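Local coordinates for chorismate mutase (Paraburkholderia phymatum, PDB 5TS9), which probably catalyses the rearrangement of chorismate to prephenate, the step that leads toward phenylalanine and tyrosine, at residues E68-I73 with S120-L125; R20-R25 with R164-I169; Q51-A56 with D76-N81; D13-L18 with P130-A135. All coordinates share one frame; numbering follows the deposited sequence.

Interaction 1 of 4, residues E68-I73 with S120-L125; sequences EDAINI and SIMQNL
Ile73 carries CG1 beside its backbone N (chi1 -70°), which sets the CG2 branch anti to that nitrogen and aims it at Leu125; Met122, fully extended beyond CG, takes its CE methyl across to Ala70. The two segments are turns of helices 67-95 and 106-128 in the all-helical fold characteristic of AroQ-type chorismate mutases. Their short axes stay 11.9 Å apart at closest approach and run at 123° to each other, so the backbones do not meet and side chains make the contact between them. The nearest CA atoms, those of Ala70 and Met122, are 7.9 Å apart.

All the contact is apolar and buried. On one side the end of Met122 lies against the small side chain of Ala70, with CE 4.0 Å from CB, and the same methionine also packs on Ala56 of helix 46-59, on Tyr63 of the following loop and on Phe74. On the other side Ile73 sits between two residues one turn apart: it slides past Leu125 in the opposite sense, and its CG2 also comes within 4.4 Å of Ile121 CG2, a looser touch. Polar groups keep to the margin. Asp69, a turn before Ile73, forms a salt bridge through OD2 with Arg132 NH1, and Asn124 ND2 makes a weak hydrogen bond to Ser21 OG on helix 16-39. The closest apolar meeting at the Ile73 end is made by one methyl, Leu125 CD1, which lies 4.0 Å from Ile73 CG2 and 4.1 Å from Ile73 CG1.

Interaction 2 of 4, residues R20-R25 with R164-I169; sequences RSMADR and RAVARI
The C-terminal end of helix 156-165, where the chain turns out of helical geometry at Val166, packs on helix 16-39 through a single long side chain, Met22. Its thioether reaches across with the chain extended beyond CG, and chi1 of -66° swings CG away from its own carbonyl carbon. Sulfur and methyl each have partners of their own. The sulfur SD lies 3.8 Å from Val166 CG1, the two side chains meeting at a slant, and 3.7 Å from the carbonyl oxygen Ala165 O. Beyond it the methyl CE meets Ile169 tip to tip, 3.8 Å from CG1 and 3.9 Å from CD1. Ala165 CB lies further from the sulfur and completes the patch from the helical side.

Ala165 O, beside the sulfur, accepts a hydrogen bond from Gln77 NE2 of helix 67-95, whose side chain also packs on Met22. After the helix the chain makes a turn in which Ile169 N bonds to Val166 O at 3.2 Å, which brings the isoleucine back onto the same face as Val166. Both Val166 and Ile169 also rest on Val141 of helix 137-151, to which the next residue, Cys170, is tied by its disulfide with Cys137. Val166, which touches the sulfur, also packs on Asn90 of the second subunit, so the methionine lies one layer behind the dimer interface; Arg164 NH2 adds a salt bridge to Glu79 of that subunit. Such a helical core, with a disulfide pinning the C-terminal tail, is consistent with the secreted AroQ class of chorismate mutase.

Interaction 3 of 4, residues Q51-A56 with D76-N81; sequences QVIANA and DQVEAN
Ile53 and Val78 mark the nearest approach of the two backbones, their CA atoms 8.4 Å apart, on helices 46-59 and 67-95, which follow each other in the chain of this all-helical AroQ-type fold. The segments are regular helix throughout; the backbones stay apart and branched side chains meet between them. Two residues of the shorter helix, Val52 and Ile53, share one partner, Val78.

Val78 is the hub because its two methyls take different neighbours. A chi1 of -61° lays CG1 beside the backbone N and CG2 between that nitrogen and the carbonyl carbon. CG1 lies 3.9 Å from Val52 CG1, the two valines passing alongside in opposite senses. CG2 meets Ile53 CD1 at 4.0 Å, where the isoleucine crosses at an angle and only the far end of its side chain touches. Val78 is modelled in two conformers, so these methyl positions hold for one of them.

Val78 is buried while Val52 and Ile53 are partly exposed, so the contact is only partly buried. Ile53 also packs on Ile71 and Ser75 of helix 67-95. Asp76 and Glu79 carry charges away from this patch, and Asp76 forms salt bridges with Arg164 and Arg168 near the C-terminal end of the chain.

On the exposed side of helix 46-59 a side-chain bond links one turn to the next: Gln51 NE2 donates to Asn55 OD1 at 3.1 Å, nearly straight at 159°, approaching from above the carbonyl plane of Asn55, 41° out of it.

Interaction 4 of 4, residues D13-L18 with P130-A135; sequences DAFVPL and PLRSIA
Phe15 forms the buried, closely surrounded part of this contact with Leu131, whereas Ala14 and Leu131 itself are partly exposed. The ring of Phe15 turns an edge to the loop: CZ lies 3.6 Å from Leu131 CB, and the carbonyl oxygen Leu131 O sits in the ring plane, 3.5 Å from CZ. With chi1 of -72° the ring is carried beside its own backbone N and out toward the loop, so that it slants past the leucine and does not lie on it. Arg132 touches the ring only loosely, its CG 4.4 Å from Phe15 CE1.

Elsewhere the ring packs on Val128 of helix 106-128, on Cys137 and Leu140 of helix 137-151 and on Ile169 of the C-terminal tail. The contact thus joins the entry into the long helix 16-39 to the loop between helices 106-128 and 137-151, a meeting point at one end of the all-helical AroQ-type fold, close to the disulfide Cys137-Cys170. The guanidinium of Arg132 faces away from the phenyl group and is held by the tail: NE bonds to Ile169 O and NH2 to Arg168 O. Backbone hydrogen bonds between Arg132 and Val171 run beside these side-chain bonds, so the loop is joined to the tail as well as to Phe15.

The solvent side of the contact belongs to Ala14 and Leu131. Ala14 CB approaches Leu131 CD1 to 3.4 Å, an approach so short that it is doubtful in detail, and both residues remain partly exposed.

Interactions 1 and 2 are buried and apolar, whereas interactions 3 and 4 are partly buried, and interaction 4 lies farthest out, its centre about 17 Å from that of the chain. Interactions 1 and 3 share helix 67-95, at nearby places along it; interactions 2 and 4 share helix 16-39. A methionine reaches across in each of the buried pair, joined in interaction 1 by an isoleucine-leucine contact, while interaction 3 relies on branched residues alone and interaction 4 on an aromatic edge against a loop. Polar links tie the set together: Arg132 of interaction 4 reaches interactions 1 and 2, and Asp76 of interaction 3 reaches interaction 2. Interactions 3 and 4 do not touch.

Interaction 1 of 4, residues E68-I73 with S120-L125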
# COMPACT_ATOMS: atom_id res chain seq x y z
N GLU A 68 -4.99 0.09 20.41
CA GLU A 68 -3.95 -0.34 19.49
C GLU A 68 -4.54 -1.09 18.31
O GLU A 68 -4.08 -0.95 17.18
CB GLU A 68 -2.92 -1.20 20.23
N ASP A 69 -5.58 -1.89 18.56
CA ASP A 69 -6.22 -2.66 17.48
C ASP A 69 -6.83 -1.72 16.44
O ASP A 69 -6.58 -1.85 15.24
CB ASP A 69 -7.28 -3.59 18.07
CG ASP A 69 -7.81 -4.60 17.07
OD1 ASP A 69 -7.19 -4.83 16.00
OD2 ASP A 69 -8.88 -5.20 17.34
N ALA A 70 -7.64 -0.76 16.89
CA ALA A 70 -8.27 0.19 15.98
C ALA A 70 -7.24 0.98 15.20
O ALA A 70 -7.42 1.25 14.01
CB ALA A 70 -9.18 1.14 16.76
N ILE A 71 -6.15 1.40 15.86
CA ILE A 71 -5.10 2.14 15.16
C ILE A 71 -4.52 1.32 14.03
O ILE A 71 -4.38 1.80 12.90
CB ILE A 71 -4.00 2.57 16.15
CG1 ILE A 71 -4.54 3.62 17.12
CG2 ILE A 71 -2.74 3.05 15.38
CD1 ILE A 71 -3.63 3.84 18.29
N ASN A 72 -4.18 0.06 14.31
CA ASN A 72 -3.63 -0.82 13.28
C ASN A 72 -4.60 -0.97 12.12
O ASN A 72 -4.20 -0.90 10.95
CB ASN A 72 -3.30 -2.19 13.86
CG ASN A 72 -2.13 -2.14 14.84
OD1 ASN A 72 -1.37 -1.17 14.87
ND2 ASN A 72 -1.97 -3.20 15.62
N ILE A 73 -5.87 -1.23 12.44
CA ILE A 73 -6.88 -1.46 11.41
C ILE A 73 -7.05 -0.22 10.54
O ILE A 73 -7.13 -0.31 9.30
CB ILE A 73 -8.22 -1.88 12.04
CG1 ILE A 73 -8.14 -3.29 12.65
CG2 ILE A 73 -9.37 -1.80 11.01
CD1 ILE A 73 -8.06 -4.42 11.62
N SER A 120 -19.31 1.12 11.04
CA SER A 120 -19.70 -0.20 10.55
C SER A 120 -18.51 -1.16 10.54
O SER A 120 -18.69 -2.35 10.81
CB SER A 120 -20.31 -0.09 9.16
OG SER A 120 -19.30 0.05 8.19
N ILE A 121 -17.31 -0.66 10.26
CA ILE A 121 -16.13 -1.52 10.31
C ILE A 121 -15.88 -1.97 11.74
O ILE A 121 -15.62 -3.15 12.00
CB ILE A 121 -14.90 -0.77 9.75
CG1 ILE A 121 -14.97 -0.70 8.22
CG2 ILE A 121 -13.64 -1.45 10.25
CD1 ILE A 121 -13.97 0.28 7.60
N MET A 122 -15.95 -1.04 12.69
CA MET A 122 -15.78 -1.42 14.09
C MET A 122 -16.89 -2.34 14.57
O MET A 122 -16.64 -3.29 15.32
CB MET A 122 -15.68 -0.17 14.97
CG MET A 122 -14.34 0.58 14.76
SD MET A 122 -14.16 1.92 15.93
CE MET A 122 -12.62 2.65 15.39
N GLN A 123 -18.13 -2.09 14.14
CA GLN A 123 -19.21 -2.99 14.56
C GLN A 123 -18.98 -4.39 14.01
O GLN A 123 -19.21 -5.39 14.71
CB GLN A 123 -20.57 -2.45 14.09
CG GLN A 123 -21.74 -3.37 14.44
CD GLN A 123 -21.87 -3.64 15.94
OE1 GLN A 123 -21.66 -4.76 16.40
NE2 GLN A 123 -22.21 -2.60 16.70
N ASN A 124 -18.52 -4.49 12.76
CA ASN A 124 -18.23 -5.78 12.15
C ASN A 124 -17.02 -6.45 12.80
O ASN A 124 -17.00 -7.67 12.96
CB ASN A 124 -17.99 -5.58 10.65
CG ASN A 124 -19.28 -5.25 9.91
OD1 ASN A 124 -20.36 -5.59 10.37
ND2 ASN A 124 -19.16 -4.59 8.77
N LEU A 125 -15.98 -5.68 13.13
CA LEU A 125 -14.83 -6.25 13.84
C LEU A 125 -15.26 -6.90 15.15
O LEU A 125 -14.85 -8.02 15.48
CB LEU A 125 -13.81 -5.16 14.14
CG LEU A 125 -12.75 -4.89 13.10
CD1 LEU A 125 -12.18 -3.50 13.35
CD2 LEU A 125 -11.69 -5.96 13.18

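Interaction 2 of 4, residues R20-R25 with R164-I169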
# COMPACT_ATOMS: atom_id res chain seq x y z
N ARG A 20 -16.62 -6.56 3.33
CA ARG A 20 -17.47 -5.70 2.52
C ARG A 20 -17.38 -4.25 2.98
O ARG A 20 -17.27 -3.34 2.15
CB ARG A 20 -18.91 -6.23 2.59
CG ARG A 20 -19.84 -5.72 1.53
CD ARG A 20 -21.19 -6.42 1.68
NE ARG A 20 -21.20 -7.79 1.15
CZ ARG A 20 -21.87 -8.80 1.70
NH1 ARG A 20 -22.55 -8.62 2.82
NH2 ARG A 20 -21.85 -10.00 1.13
N SER A 21 -17.40 -4.00 4.29
CA SER A 21 -17.33 -2.63 4.77
C SER A 21 -15.99 -1.99 4.42
O SER A 21 -15.94 -0.82 4.00
CB SER A 21 -17.58 -2.58 6.28
OG SER A 21 -16.69 -3.43 6.99
N MET A 22 -14.89 -2.74 4.55
CA MET A 22 -13.59 -2.22 4.13
C MET A 22 -13.56 -1.97 2.63
O MET A 22 -12.98 -0.98 2.17
CB MET A 22 -12.48 -3.20 4.52
CG MET A 22 -12.28 -3.34 6.02
SD MET A 22 -10.89 -4.47 6.40
CE MET A 22 -10.84 -4.32 8.20
N ALA A 23 -14.21 -2.86 1.84
CA ALA A 23 -14.29 -2.62 0.40
C ALA A 23 -15.07 -1.35 0.08
O ALA A 23 -14.68 -0.60 -0.83
CB ALA A 23 -14.90 -3.83 -0.31
N ASP A 24 -16.18 -1.09 0.79
CA ASP A 24 -16.91 0.16 0.59
C ASP A 24 -16.04 1.37 0.94
O ASP A 24 -16.07 2.40 0.25
CB ASP A 24 -18.19 0.18 1.43
CG ASP A 24 -19.18 -0.90 1.01
OD1 ASP A 24 -19.16 -1.35 -0.16
OD2 ASP A 24 -19.99 -1.30 1.87
N ARG A 25 -15.24 1.25 2.00
CA ARG A 25 -14.35 2.35 2.36
C ARG A 25 -13.28 2.54 1.30
O ARG A 25 -12.97 3.68 0.91
CB ARG A 25 -13.71 2.10 3.73
CG ARG A 25 -13.09 3.36 4.35
CD ARG A 25 -12.21 3.07 5.54
NE ARG A 25 -11.88 4.33 6.22
CZ ARG A 25 -10.97 5.20 5.80
NH1 ARG A 25 -10.25 4.94 4.72
NH2 ARG A 25 -10.77 6.33 6.47
N ARG A 164 -4.54 -5.40 1.12
CA ARG A 164 -3.79 -4.54 2.04
C ARG A 164 -4.67 -4.11 3.20
O ARG A 164 -4.21 -4.05 4.35
CB ARG A 164 -3.26 -3.32 1.27
CG ARG A 164 -2.51 -2.28 2.14
CD ARG A 164 -1.16 -2.84 2.60
NE ARG A 164 -0.39 -1.93 3.46
CZ ARG A 164 -0.60 -1.79 4.76
NH1 ARG A 164 -1.59 -2.48 5.34
NH2 ARG A 164 0.15 -0.95 5.48
N ALA A 165 -5.95 -3.82 2.94
CA ALA A 165 -6.81 -3.29 4.00
C ALA A 165 -7.12 -4.33 5.07
O ALA A 165 -7.24 -3.98 6.25
CB ALA A 165 -8.11 -2.75 3.40
N VAL A 166 -7.24 -5.61 4.71
CA VAL A 166 -7.62 -6.66 5.65
C VAL A 166 -6.41 -7.22 6.41
O VAL A 166 -6.53 -8.20 7.15
CB VAL A 166 -8.34 -7.81 4.92
CG1 VAL A 166 -9.59 -7.29 4.23
CG2 VAL A 166 -7.38 -8.50 3.93
N ALA A 167 -5.25 -6.58 6.22
CA ALA A 167 -3.96 -7.11 6.68
C ALA A 167 -3.97 -7.59 8.12
O ALA A 167 -3.34 -8.61 8.45
CB ALA A 167 -2.90 -6.02 6.50
N ARG A 168 -4.61 -6.87 9.03
CA ARG A 168 -4.51 -7.23 10.44
C ARG A 168 -5.88 -7.50 11.08
O ARG A 168 -6.07 -7.28 12.28
CB ARG A 168 -3.73 -6.17 11.20
CG ARG A 168 -2.34 -5.98 10.58
CD ARG A 168 -1.44 -5.08 11.39
NE ARG A 168 -1.63 -3.70 10.99
CZ ARG A 168 -0.88 -2.69 11.41
NH1 ARG A 168 0.13 -2.90 12.25
NH2 ARG A 168 -1.14 -1.46 10.97
N ILE A 169 -6.83 -7.98 10.29
CA ILE A 169 -8.01 -8.61 10.88
C ILE A 169 -7.59 -9.80 11.73
O ILE A 169 -7.96 -9.92 12.91
CB ILE A 169 -8.99 -9.04 9.78
CG1 ILE A 169 -9.59 -7.81 9.08
CG2 ILE A 169 -10.08 -9.93 10.35
CD1 ILE A 169 -10.47 -8.19 7.90

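Interaction 3 of 4, residues Q51-A56 with D76-N81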
# COMPACT_ATOMS: atom_id res chain seq x y z
N GLN A 51 -5.30 12.51 12.34
CA GLN A 51 -6.59 12.74 12.98
C GLN A 51 -7.58 11.63 12.67
O GLN A 51 -8.36 11.23 13.53
CB GLN A 51 -7.15 14.09 12.55
CG GLN A 51 -8.28 14.56 13.43
CD GLN A 51 -7.81 14.80 14.85
OE1 GLN A 51 -7.01 15.69 15.10
NE2 GLN A 51 -8.30 13.98 15.78
N VAL A 52 -7.55 11.13 11.43
CA VAL A 52 -8.35 9.96 11.06
C VAL A 52 -8.03 8.80 11.99
O VAL A 52 -8.92 8.13 12.52
CB VAL A 52 -8.09 9.57 9.59
CG1 VAL A 52 -8.75 8.23 9.28
CG2 VAL A 52 -8.59 10.67 8.64
N ILE A 53 -6.74 8.53 12.18
CA ILE A 53 -6.37 7.37 12.97
C ILE A 53 -6.67 7.61 14.45
O ILE A 53 -7.15 6.71 15.16
CB ILE A 53 -4.91 7.00 12.69
CG1 ILE A 53 -4.81 6.41 11.28
CG2 ILE A 53 -4.38 5.98 13.71
CD1 ILE A 53 -3.43 6.56 10.63
N ALA A 54 -6.45 8.83 14.94
CA ALA A 54 -6.74 9.14 16.34
C ALA A 54 -8.24 9.06 16.64
O ALA A 54 -8.63 8.61 17.73
CB ALA A 54 -6.20 10.52 16.70
N ASN A 55 -9.08 9.49 15.70
CA ASN A 55 -10.52 9.35 15.86
C ASN A 55 -10.91 7.88 16.05
O ASN A 55 -11.71 7.53 16.93
CB ASN A 55 -11.25 9.95 14.65
CG ASN A 55 -11.19 11.47 14.64
OD1 ASN A 55 -10.71 12.10 15.58
ND2 ASN A 55 -11.69 12.07 13.56
N ALA A 56 -10.34 7.00 15.22
CA ALA A 56 -10.56 5.56 15.38
C ALA A 56 -10.17 5.11 16.78
O ALA A 56 -10.92 4.38 17.44
CB ALA A 56 -9.77 4.78 14.31
N ASP A 76 -4.13 0.60 8.39
CA ASP A 76 -4.25 -0.26 7.21
C ASP A 76 -5.26 0.29 6.21
O ASP A 76 -5.03 0.23 5.00
CB ASP A 76 -4.61 -1.69 7.63
CG ASP A 76 -3.45 -2.41 8.32
OD1 ASP A 76 -2.27 -1.99 8.10
OD2 ASP A 76 -3.70 -3.39 9.05
N GLN A 77 -6.39 0.81 6.70
CA GLN A 77 -7.40 1.37 5.80
C GLN A 77 -6.87 2.57 5.04
O GLN A 77 -7.18 2.74 3.85
CB GLN A 77 -8.66 1.80 6.57
CG GLN A 77 -9.38 0.71 7.35
CD GLN A 77 -9.48 -0.60 6.60
OE1 GLN A 77 -10.25 -0.73 5.65
NE2 GLN A 77 -8.72 -1.60 7.05
N VAL A 78 -6.14 3.46 5.72
CA VAL A 78 -5.70 4.65 5.00
C VAL A 78 -4.58 4.32 4.02
O VAL A 78 -4.53 4.88 2.93
CB VAL A 78 -5.30 5.78 5.98
CG1 VAL A 78 -6.48 6.16 6.84
CG2 VAL A 78 -4.15 5.35 6.84
N GLU A 79 -3.72 3.35 4.34
CA GLU A 79 -2.68 2.95 3.38
C GLU A 79 -3.28 2.26 2.16
O GLU A 79 -2.80 2.45 1.04
CB GLU A 79 -1.66 2.02 4.05
CG GLU A 79 -0.84 2.68 5.14
CD GLU A 79 0.01 3.81 4.62
OE1 GLU A 79 0.53 3.70 3.49
OE2 GLU A 79 0.17 4.81 5.34
N ALA A 80 -4.31 1.43 2.35
CA ALA A 80 -4.92 0.80 1.18
C ALA A 80 -5.57 1.87 0.30
O ALA A 80 -5.50 1.81 -0.93
CB ALA A 80 -5.95 -0.24 1.61
N ASN A 81 -6.18 2.86 0.93
CA ASN A 81 -6.81 3.94 0.18
C ASN A 81 -5.78 4.73 -0.62
O ASN A 81 -5.99 5.03 -1.80
CB ASN A 81 -7.58 4.84 1.16
CG ASN A 81 -8.86 5.40 0.54
OD1 ASN A 81 -8.82 6.40 -0.17
ND2 ASN A 81 -9.98 4.75 0.81

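Interaction 4 of 4, residues D13-L18 with P130-A135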
# COMPACT_ATOMS: atom_id res chain seq x y z
N ASP A 13 -17.91 -17.56 5.41
CA ASP A 13 -18.74 -16.38 5.21
C ASP A 13 -18.58 -15.35 6.31
O ASP A 13 -18.97 -14.20 6.10
CB ASP A 13 -20.23 -16.76 5.14
CG ASP A 13 -20.60 -17.43 3.84
OD1 ASP A 13 -21.78 -17.83 3.71
OD2 ASP A 13 -19.72 -17.56 2.96
N ALA A 14 -18.05 -15.75 7.47
CA ALA A 14 -18.18 -14.93 8.67
C ALA A 14 -17.47 -13.58 8.53
O ALA A 14 -17.88 -12.59 9.13
CB ALA A 14 -17.64 -15.69 9.87
N PHE A 15 -16.40 -13.53 7.75
CA PHE A 15 -15.67 -12.28 7.57
C PHE A 15 -16.22 -11.43 6.44
O PHE A 15 -15.72 -10.32 6.20
CB PHE A 15 -14.18 -12.58 7.33
CG PHE A 15 -13.46 -13.06 8.56
CD1 PHE A 15 -13.06 -12.17 9.55
CD2 PHE A 15 -13.19 -14.41 8.75
CE1 PHE A 15 -12.41 -12.61 10.70
CE2 PHE A 15 -12.55 -14.86 9.89
CZ PHE A 15 -12.15 -13.97 10.86
N VAL A 16 -17.25 -11.90 5.73
CA VAL A 16 -17.68 -11.20 4.52
C VAL A 16 -18.26 -9.82 4.83
O VAL A 16 -17.92 -8.86 4.13
CB VAL A 16 -18.67 -12.03 3.71
CG1 VAL A 16 -19.41 -11.15 2.72
CG2 VAL A 16 -17.93 -13.13 2.98
N PRO A 17 -19.15 -9.65 5.83
CA PRO A 17 -19.63 -8.29 6.13
C PRO A 17 -18.51 -7.33 6.54
O PRO A 17 -18.54 -6.15 6.16
CB PRO A 17 -20.65 -8.52 7.26
CG PRO A 17 -21.11 -9.92 7.07
CD PRO A 17 -19.88 -10.67 6.62
N LEU A 18 -17.52 -7.79 7.30
CA LEU A 18 -16.39 -6.94 7.63
C LEU A 18 -15.61 -6.54 6.38
O LEU A 18 -15.32 -5.36 6.16
CB LEU A 18 -15.47 -7.65 8.64
CG LEU A 18 -14.13 -6.99 8.98
CD1 LEU A 18 -14.35 -5.57 9.44
CD2 LEU A 18 -13.43 -7.80 10.06
N PRO A 130 -14.59 -13.40 17.82
CA PRO A 130 -14.19 -14.78 18.11
C PRO A 130 -13.25 -15.38 17.09
O PRO A 130 -12.27 -16.02 17.49
CB PRO A 130 -15.53 -15.53 18.16
CG PRO A 130 -16.51 -14.52 18.54
CD PRO A 130 -16.06 -13.25 17.88
N LEU A 131 -13.49 -15.19 15.79
CA LEU A 131 -12.71 -15.89 14.77
C LEU A 131 -11.40 -15.22 14.42
O LEU A 131 -10.68 -15.74 13.56
CB LEU A 131 -13.54 -16.06 13.50
CG LEU A 131 -14.92 -16.63 13.78
CD1 LEU A 131 -15.88 -16.10 12.77
CD2 LEU A 131 -14.90 -18.15 13.76
N ARG A 132 -11.07 -14.09 15.04
CA ARG A 132 -9.88 -13.36 14.63
C ARG A 132 -8.59 -14.07 15.03
O ARG A 132 -7.55 -13.86 14.40
CB ARG A 132 -9.92 -11.94 15.21
CG ARG A 132 -10.99 -11.06 14.55
CD ARG A 132 -10.97 -9.66 15.12
NE ARG A 132 -9.76 -8.95 14.70
CZ ARG A 132 -9.40 -7.76 15.15
NH1 ARG A 132 -10.16 -7.14 16.06
NH2 ARG A 132 -8.28 -7.19 14.70
N SER A 133 -8.63 -14.93 16.05
CA SER A 133 -7.44 -15.68 16.45
C SER A 133 -7.55 -17.16 16.10
O SER A 133 -6.75 -17.96 16.60
CB SER A 133 -7.18 -15.49 17.94
OG SER A 133 -8.20 -16.09 18.72
N ILE A 134 -8.50 -17.53 15.25
CA ILE A 134 -8.69 -18.92 14.85
C ILE A 134 -7.59 -19.32 13.88
O ILE A 134 -7.04 -18.49 13.16
CB ILE A 134 -10.10 -19.09 14.25
CG1 ILE A 134 -10.57 -20.53 14.36
CG2 ILE A 134 -10.16 -18.61 12.80
CD1 ILE A 134 -11.96 -20.73 13.84
N ALA A 135 -7.26 -20.61 13.87
CA ALA A 135 -6.07 -21.08 13.15
C ALA A 135 -6.15 -20.79 11.65
O ALA A 135 -5.15 -20.40 11.04
CB ALA A 135 -5.86 -22.58 13.38